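Local coordinates for protein P450 epoxidase (Sorangium cellulosum, PDB 1Q5D) that belongs to the cytochrome P450 family, a largely helical fold that holds a haem in its core beside a pocket for a second ligand, at residues D144-D148 with Y149-I153; A254-D257 with T258-L262. All coordinates share one frame; numbering follows the deposited sequence.

How the interactions relate
Interaction 1 (144-153) precedes interaction 2 (254-262) in the chain, and their centres lie about 11 Å apart. They meet at I260: its carbonyl O is 3.7 Å from A150 CB, and its CD1 is 4.0 Å from E151 CA, both packing contacts. The A254-T259 part of interaction 2 lies against the haem, where G255 CA comes within 3.3 Å of HEM C2C and a water on the iron is bonded to A254 O. Interaction 1 forms a second layer behind it, the side chain of A150 being about 11 Å from the haem. The short helix 146-150 thus backs helix 257-272 and is separated from the porphyrin by it.

Interaction 1 of 2, residues D144-D148 with Y149-I153; sequences DVVRD and YAEGI
The strongest polar ties between D144-D148 and Y149-I153 are two backbone bonds that each reach five residues along the chain. A150 N donates to V145 O at 2.7 Å, and E151 N to V146 O at 2.8 Å; N-H...O angles of 167° and 160° make both nearly straight. This i+5 pattern defines a pi-type widening in the short helix 146-150. V146 O also receives a weak bond from Y149 N.

The start of the helix is held by acidic side chains. D144 OD2 caps it by accepting from V146 N at 2.9 Å, the donor standing above the carboxylate plane, and more weakly from R147 N; the same oxygen also accepts from L409 N of strand 406-412. D148 OD2 turns back to take D144 N on its anti side at 2.8 Å. Between the two carboxylates runs R147, whose NH1 pairs with D148 OD1 at 2.8 Å; D144 OD1 faces R147 NH2 from well out of the guanidinium plane, so that pairing is of charge alone. Such a network would be expected to stabilise both acids as anions.

E151 holds CG anti to its N (chi1 -165°); its side chain crosses that of V146 obliquely, and OE1 ends 3.9 Å from R147 CA. V145 CG1 touches the Y149 ring at CD2, while I153 CD1 sits over the centre of one ring face, 4.0 Å above its plane.

The phenol end of Y149 bonds to A378 O of helix 368-385, and its ring also meets V130 and L134 of helix 123-137. Strand 406-412 pairs with V145 through L409, and helix 257-272 packs on V146 and A150.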
ATOM      1  N   ASP A 144      17.858   3.592  12.331  1.00 42.25           N
ATOM      2  CA  ASP A 144      16.414   3.435  12.245  1.00 40.19           C
ATOM      3  C   ASP A 144      16.018   2.990  10.841  1.00 38.54           C
ATOM      4  O   ASP A 144      16.076   3.770   9.897  1.00 37.62           O
ATOM      5  CB  ASP A 144      15.728   4.755  12.582  1.00 40.62           C
ATOM      6  CG  ASP A 144      14.223   4.631  12.645  1.00 40.56           C
ATOM      7  OD1 ASP A 144      13.585   5.563  13.180  1.00 41.55           O
ATOM      8  OD2 ASP A 144      13.596   3.652  12.189  1.00 39.54           O
ATOM      9  N   VAL A 145      15.599   1.736  10.724  1.00 37.35           N
ATOM     10  CA  VAL A 145      15.247   1.141   9.432  1.00 36.43           C
ATOM     11  C   VAL A 145      14.088   1.864   8.754  1.00 35.87           C
ATOM     12  O   VAL A 145      13.951   1.847   7.521  1.00 35.60           O
ATOM     13  CB  VAL A 145      14.983  -0.362   9.581  1.00 35.92           C
ATOM     14  CG1 VAL A 145      14.457  -0.974   8.267  1.00 35.87           C
ATOM     15  CG2 VAL A 145      16.279  -1.062  10.025  1.00 36.48           C
ATOM     16  N   VAL A 146      13.260   2.525   9.553  1.00 34.76           N
ATOM     17  CA  VAL A 146      12.250   3.380   8.972  1.00 35.01           C
ATOM     18  C   VAL A 146      12.848   4.710   8.524  1.00 35.02           C
ATOM     19  O   VAL A 146      13.017   4.936   7.328  1.00 33.93           O
ATOM     20  CB  VAL A 146      11.035   3.597   9.909  1.00 34.18           C
ATOM     21  CG1 VAL A 146      10.049   4.577   9.274  1.00 33.86           C
ATOM     22  CG2 VAL A 146      10.344   2.269  10.188  1.00 34.61           C
ATOM     23  N   ARG A 147      13.178   5.582   9.479  1.00 36.59           N
ATOM     24  CA  ARG A 147      13.557   6.960   9.150  1.00 38.93           C
ATOM     25  C   ARG A 147      14.857   7.095   8.340  1.00 38.50           C
ATOM     26  O   ARG A 147      14.977   7.989   7.506  1.00 39.54           O
ATOM     27  CB  ARG A 147      13.617   7.835  10.420  1.00 42.56           C
ATOM     28  CG  ARG A 147      14.186   9.246  10.180  1.00 46.69           C
ATOM     29  CD  ARG A 147      14.467  10.085  11.442  1.00 49.91           C
ATOM     30  NE  ARG A 147      14.655   9.278  12.651  1.00 52.50           N
ATOM     31  CZ  ARG A 147      15.826   8.804  13.075  1.00 53.77           C
ATOM     32  NH1 ARG A 147      16.943   9.036  12.389  1.00 54.67           N
ATOM     33  NH2 ARG A 147      15.880   8.088  14.189  1.00 54.35           N
ATOM     34  N   ASP A 148      15.823   6.214   8.582  1.00 37.65           N
ATOM     35  CA  ASP A 148      17.118   6.309   7.921  1.00 37.28           C
ATOM     36  C   ASP A 148      17.216   5.470   6.635  1.00 37.23           C
ATOM     37  O   ASP A 148      18.231   5.514   5.928  1.00 37.31           O
ATOM     38  CB  ASP A 148      18.222   5.865   8.881  1.00 36.63           C
ATOM     39  CG  ASP A 148      18.231   6.655  10.165  1.00 37.30           C
ATOM     40  OD1 ASP A 148      18.018   7.880  10.112  1.00 36.44           O
ATOM     41  OD2 ASP A 148      18.457   6.127  11.277  1.00 38.18           O
ATOM     42  N   TYR A 149      16.179   4.698   6.335  1.00 36.68           N
ATOM     43  CA  TYR A 149      16.302   3.721   5.252  1.00 34.66           C
ATOM     44  C   TYR A 149      15.037   3.580   4.444  1.00 32.42           C
ATOM     45  O   TYR A 149      14.953   4.096   3.335  1.00 31.85           O
ATOM     46  CB  TYR A 149      16.717   2.368   5.818  1.00 34.17           C
ATOM     47  CG  TYR A 149      17.234   1.377   4.791  1.00 34.26           C
ATOM     48  CD1 TYR A 149      18.277   1.715   3.928  1.00 33.85           C
ATOM     49  CD2 TYR A 149      16.691   0.100   4.701  1.00 33.83           C
ATOM     50  CE1 TYR A 149      18.766   0.809   2.999  1.00 34.06           C
ATOM     51  CE2 TYR A 149      17.180  -0.827   3.777  1.00 33.04           C
ATOM     52  CZ  TYR A 149      18.213  -0.463   2.928  1.00 33.90           C
ATOM     53  OH  TYR A 149      18.702  -1.363   2.011  1.00 32.56           O
ATOM     54  N   ALA A 150      14.052   2.879   5.000  1.00 31.22           N
ATOM     55  CA  ALA A 150      12.839   2.568   4.261  1.00 30.33           C
ATOM     56  C   ALA A 150      12.133   3.830   3.780  1.00 29.78           C
ATOM     57  O   ALA A 150      11.604   3.880   2.670  1.00 28.53           O
ATOM     58  CB  ALA A 150      11.876   1.677   5.113  1.00 28.99           C
ATOM     59  N   GLU A 151      12.122   4.855   4.627  1.00 30.83           N
ATOM     60  CA  GLU A 151      11.405   6.087   4.318  1.00 31.74           C
ATOM     61  C   GLU A 151      11.937   6.776   3.061  1.00 32.77           C
ATOM     62  O   GLU A 151      11.202   7.463   2.355  1.00 31.97           O
ATOM     63  CB  GLU A 151      11.552   7.037   5.501  1.00 34.95           C
ATOM     64  CG  GLU A 151      10.607   8.214   5.528  1.00 38.50           C
ATOM     65  CD  GLU A 151      10.706   8.943   6.858  1.00 40.33           C
ATOM     66  OE1 GLU A 151      10.142   8.434   7.843  1.00 40.82           O
ATOM     67  OE2 GLU A 151      11.379   9.994   6.915  1.00 42.52           O
ATOM     68  N   GLY A 152      13.225   6.604   2.783  1.00 32.25           N
ATOM     69  CA  GLY A 152      13.817   7.334   1.677  1.00 33.90           C
ATOM     70  C   GLY A 152      13.898   6.567   0.368  1.00 32.98           C
ATOM     71  O   GLY A 152      14.531   7.040  -0.585  1.00 34.07           O
ATOM     72  N   ILE A 153      13.270   5.395   0.300  1.00 31.16           N
ATOM     73  CA  ILE A 153      13.382   4.567  -0.909  1.00 30.29           C
ATOM     74  C   ILE A 153      12.209   4.669  -1.889  1.00 29.40           C
ATOM     75  O   ILE A 153      12.401   4.960  -3.070  1.00 29.46           O
ATOM     76  CB  ILE A 153      13.695   3.089  -0.542  1.00 30.41           C
ATOM     77  CG1 ILE A 153      15.056   3.007   0.156  1.00 30.02           C
ATOM     78  CG2 ILE A 153      13.678   2.209  -1.796  1.00 30.35           C
ATOM     79  CD1 ILE A 153      15.354   1.659   0.764  1.00 29.36           C
TER

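Interaction 2 of 2, residues A254-D257 with T258-L262; sequences AGTD and TTIYL. With HEM (protoporphyrin IX containing Fe), chain B.
The kink in the long P450 helix that crosses the haem, known in the family as helix I, is formed by A254-D257 with T258-L262. Two threonine hydroxyls mark the break. T258 OG1 donates to A254 O at 2.7 Å, in the carbonyl plane on a lone pair, and T259 OG1 donates to G255 O at 2.8 Å from 41° above that carbonyl's plane. The T258 hydroxyl is placed between its own backbone N and carbonyl carbon (chi1 53°), bringing it to A254 O and within 3.5 Å of HEM CHC.

A254 O has a second donor: the water 2.2 Å from the iron, which donates to it at 3.1 Å. This carbonyl therefore links the threonine to the iron-bound water, an arrangement consistent with the groove that this helix forms beside the haem iron in the family. Next to it, G255 brings its backbone against the porphyrin, its CA 3.3 Å from HEM C2C. A254 and T258 also touch the ligand EPB.

Beyond the kink, regular bonding resumes, with I260 N donating to T256 O and Y261 N to D257 O at 162°. D257 OD1 lies 3.7 Å from I260 CD1, their side chains running side by side. D257 OD2 accepts from a water, at 2.7 Å, that also bonds Y261 OH; S177 OG is a further partner of this oxygen.

Among its neighbours, helix 154-161 packs on T256, T259 and I260 through M155 and P154. Helix 368-385 meets T259 and L262 through E374 and A375, while F403, in a loop, touches D257, T258 and the Y261 ring.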
ATOM      1  N   ALA A 254      -0.394   5.810  -3.493  1.00 27.71           N
ATOM      2  CA  ALA A 254      -0.592   4.393  -3.227  1.00 29.06           C
ATOM      3  C   ALA A 254       0.732   3.664  -3.042  1.00 29.32           C
ATOM      4  O   ALA A 254       0.795   2.651  -2.333  1.00 29.95           O
ATOM      5  CB  ALA A 254      -1.413   3.739  -4.345  1.00 28.32           C
ATOM      6  N   GLY A 255       1.782   4.174  -3.677  1.00 30.32           N
ATOM      7  CA  GLY A 255       3.047   3.457  -3.760  1.00 30.22           C
ATOM      8  C   GLY A 255       4.112   3.889  -2.775  1.00 30.21           C
ATOM      9  O   GLY A 255       5.203   3.318  -2.744  1.00 30.12           O
ATOM     10  N   THR A 256       3.800   4.895  -1.970  1.00 30.38           N
ATOM     11  CA  THR A 256       4.769   5.421  -1.028  1.00 31.39           C
ATOM     12  C   THR A 256       4.776   4.691   0.315  1.00 31.03           C
ATOM     13  O   THR A 256       5.682   3.914   0.606  1.00 28.91           O
ATOM     14  CB  THR A 256       4.500   6.912  -0.828  1.00 33.18           C
ATOM     15  OG1 THR A 256       4.818   7.594  -2.045  1.00 35.75           O
ATOM     16  CG2 THR A 256       5.464   7.496   0.165  1.00 34.58           C
ATOM     17  N   ASP A 257       3.763   4.948   1.141  1.00 29.16           N
ATOM     18  CA  ASP A 257       3.762   4.395   2.479  1.00 30.82           C
ATOM     19  C   ASP A 257       3.664   2.863   2.482  1.00 28.43           C
ATOM     20  O   ASP A 257       4.276   2.202   3.300  1.00 28.17           O
ATOM     21  CB  ASP A 257       2.637   5.029   3.311  1.00 32.56           C
ATOM     22  CG  ASP A 257       2.970   6.470   3.723  1.00 34.72           C
ATOM     23  OD1 ASP A 257       4.059   6.964   3.355  1.00 35.40           O
ATOM     24  OD2 ASP A 257       2.219   7.184   4.408  1.00 36.81           O
ATOM     25  N   THR A 258       2.887   2.313   1.566  1.00 27.85           N
ATOM     26  CA  THR A 258       2.761   0.866   1.459  1.00 27.92           C
ATOM     27  C   THR A 258       4.154   0.252   1.373  1.00 27.78           C
ATOM     28  O   THR A 258       4.501  -0.653   2.132  1.00 26.80           O
ATOM     29  CB  THR A 258       1.931   0.498   0.212  1.00 28.96           C
ATOM     30  OG1 THR A 258       2.493   1.137  -0.943  1.00 29.02           O
ATOM     31  CG2 THR A 258       0.543   1.108   0.292  1.00 29.87           C
ATOM     32  N   THR A 259       4.977   0.763   0.463  1.00 27.14           N
ATOM     33  CA  THR A 259       6.293   0.159   0.263  1.00 26.07           C
ATOM     34  C   THR A 259       7.236   0.365   1.446  1.00 25.47           C
ATOM     35  O   THR A 259       8.063  -0.488   1.743  1.00 24.46           O
ATOM     36  CB  THR A 259       6.942   0.696  -1.017  1.00 27.15           C
ATOM     37  OG1 THR A 259       5.993   0.658  -2.101  1.00 27.55           O
ATOM     38  CG2 THR A 259       8.066  -0.233  -1.451  1.00 25.91           C
ATOM     39  N   ILE A 260       7.130   1.516   2.102  1.00 25.06           N
ATOM     40  CA  ILE A 260       7.919   1.768   3.292  1.00 25.49           C
ATOM     41  C   ILE A 260       7.654   0.659   4.315  1.00 24.83           C
ATOM     42  O   ILE A 260       8.585   0.100   4.923  1.00 24.74           O
ATOM     43  CB  ILE A 260       7.546   3.169   3.888  1.00 25.60           C
ATOM     44  CG1 ILE A 260       7.877   4.296   2.892  1.00 25.92           C
ATOM     45  CG2 ILE A 260       8.245   3.398   5.239  1.00 25.37           C
ATOM     46  CD1 ILE A 260       7.526   5.712   3.407  1.00 26.91           C
ATOM     47  N   TYR A 261       6.381   0.347   4.526  1.00 23.54           N
ATOM     48  CA  TYR A 261       6.045  -0.656   5.539  1.00 25.96           C
ATOM     49  C   TYR A 261       6.424  -2.072   5.113  1.00 25.39           C
ATOM     50  O   TYR A 261       6.831  -2.876   5.932  1.00 26.62           O
ATOM     51  CB  TYR A 261       4.587  -0.530   5.974  1.00 26.31           C
ATOM     52  CG  TYR A 261       4.366   0.839   6.588  1.00 28.34           C
ATOM     53  CD1 TYR A 261       5.241   1.322   7.541  1.00 29.58           C
ATOM     54  CD2 TYR A 261       3.330   1.666   6.168  1.00 29.65           C
ATOM     55  CE1 TYR A 261       5.078   2.579   8.095  1.00 30.29           C
ATOM     56  CE2 TYR A 261       3.166   2.930   6.711  1.00 31.28           C
ATOM     57  CZ  TYR A 261       4.056   3.371   7.674  1.00 31.32           C
ATOM     58  OH  TYR A 261       3.913   4.611   8.233  1.00 32.91           O
ATOM     59  N   LEU A 262       6.328  -2.360   3.828  1.00 26.32           N
ATOM     60  CA  LEU A 262       6.799  -3.663   3.337  1.00 26.85           C
ATOM     61  C   LEU A 262       8.273  -3.893   3.691  1.00 26.80           C
ATOM     62  O   LEU A 262       8.662  -4.953   4.248  1.00 27.68           O
ATOM     63  CB  LEU A 262       6.578  -3.767   1.823  1.00 27.41           C
ATOM     64  CG  LEU A 262       7.238  -4.963   1.117  1.00 28.25           C
ATOM     65  CD1 LEU A 262       6.772  -6.272   1.784  1.00 29.09           C
ATOM     66  CD2 LEU A 262       6.884  -4.966  -0.370  1.00 27.68           C
TER
HETATM   67  CHA HEM B 440      -4.258  -0.978  -5.514  1.00 26.23           C
HETATM   68  CHB HEM B 440      -1.676  -3.106  -2.045  1.00 24.24           C
HETATM   69  CHC HEM B 440       2.348  -0.959  -3.730  1.00 24.84           C
HETATM   70  CHD HEM B 440      -0.330   1.598  -6.794  1.00 25.90           C
HETATM   71  C1A HEM B 440      -3.889  -1.807  -4.488  1.00 26.19           C
HETATM   72  C2A HEM B 440      -4.746  -2.756  -3.816  1.00 26.62           C
HETATM   73  C3A HEM B 440      -4.040  -3.332  -2.843  1.00 26.01           C
HETATM   74  C4A HEM B 440      -2.709  -2.773  -2.877  1.00 26.16           C
HETATM   75  CMA HEM B 440      -4.554  -4.420  -1.861  1.00 27.78           C
HETATM   76  CAA HEM B 440      -6.225  -3.034  -4.179  1.00 27.78           C
HETATM   77  CBA HEM B 440      -7.164  -2.259  -3.249  1.00 28.37           C
HETATM   78  CGA HEM B 440      -8.602  -2.633  -3.566  1.00 30.70           C
HETATM   79  O1A HEM B 440      -9.544  -2.003  -2.994  1.00 30.17           O
HETATM   80  O2A HEM B 440      -8.815  -3.550  -4.410  1.00 31.40           O
HETATM   81  C1B HEM B 440      -0.387  -2.695  -2.228  1.00 25.03           C
HETATM   82  C2B HEM B 440       0.714  -3.146  -1.412  1.00 25.56           C
HETATM   83  C3B HEM B 440       1.810  -2.552  -1.853  1.00 26.09           C
HETATM   84  C4B HEM B 440       1.463  -1.703  -2.974  1.00 25.88           C
HETATM   85  CMB HEM B 440       0.651  -4.118  -0.203  1.00 25.72           C
HETATM   86  CAB HEM B 440       3.186  -2.814  -1.217  1.00 27.76           C
HETATM   87  CBB HEM B 440       4.202  -1.969  -1.366  1.00 30.06           C
HETATM   88  C1C HEM B 440       1.997  -0.108  -4.734  1.00 24.90           C
HETATM   89  C2C HEM B 440       2.896   0.678  -5.550  1.00 25.32           C
HETATM   90  C3C HEM B 440       2.138   1.385  -6.393  1.00 25.85           C
HETATM   91  C4C HEM B 440       0.749   1.051  -6.142  1.00 26.41           C
HETATM   92  CMC HEM B 440       4.442   0.649  -5.409  1.00 24.22           C
HETATM   93  CAC HEM B 440       2.536   2.395  -7.485  1.00 26.49           C
HETATM   94  CBC HEM B 440       3.796   2.496  -7.898  1.00 30.33           C
HETATM   95  C1D HEM B 440      -1.633   1.185  -6.678  1.00 25.99           C
HETATM   96  C2D HEM B 440      -2.724   1.818  -7.359  1.00 25.66           C
HETATM   97  C3D HEM B 440      -3.948   1.021  -6.973  1.00 25.66           C
HETATM   98  C4D HEM B 440      -3.475  -0.000  -6.079  1.00 25.70           C
HETATM   99  CMD HEM B 440      -2.650   3.031  -8.300  1.00 25.66           C
HETATM  100  CAD HEM B 440      -5.394   1.243  -7.452  1.00 26.21           C
HETATM  101  CBD HEM B 440      -5.652   0.138  -8.484  1.00 26.45           C
HETATM  102  CGD HEM B 440      -7.061   0.222  -9.014  1.00 27.26           C
HETATM  103  O1D HEM B 440      -7.961   0.622  -8.232  1.00 26.46           O
HETATM  104  O2D HEM B 440      -7.292  -0.098 -10.218  1.00 28.25           O
HETATM  105  NA  HEM B 440      -2.645  -1.836  -3.897  1.00 25.28           N
HETATM  106  NB  HEM B 440       0.085  -1.807  -3.195  1.00 24.90           N
HETATM  107  NC  HEM B 440       0.706   0.156  -5.118  1.00 25.94           N
HETATM  108  ND  HEM B 440      -2.106   0.124  -5.925  1.00 25.77           N
HETATM  109 FE   HEM B 440      -0.951  -0.970  -4.621  1.00 26.02          FE
HETATM  110  O   HOH W   1      -1.369   0.567  -3.094  1.00 32.96           O
HETATM  111  O   HOH W   2       2.624   6.636   7.069  1.00 36.80           O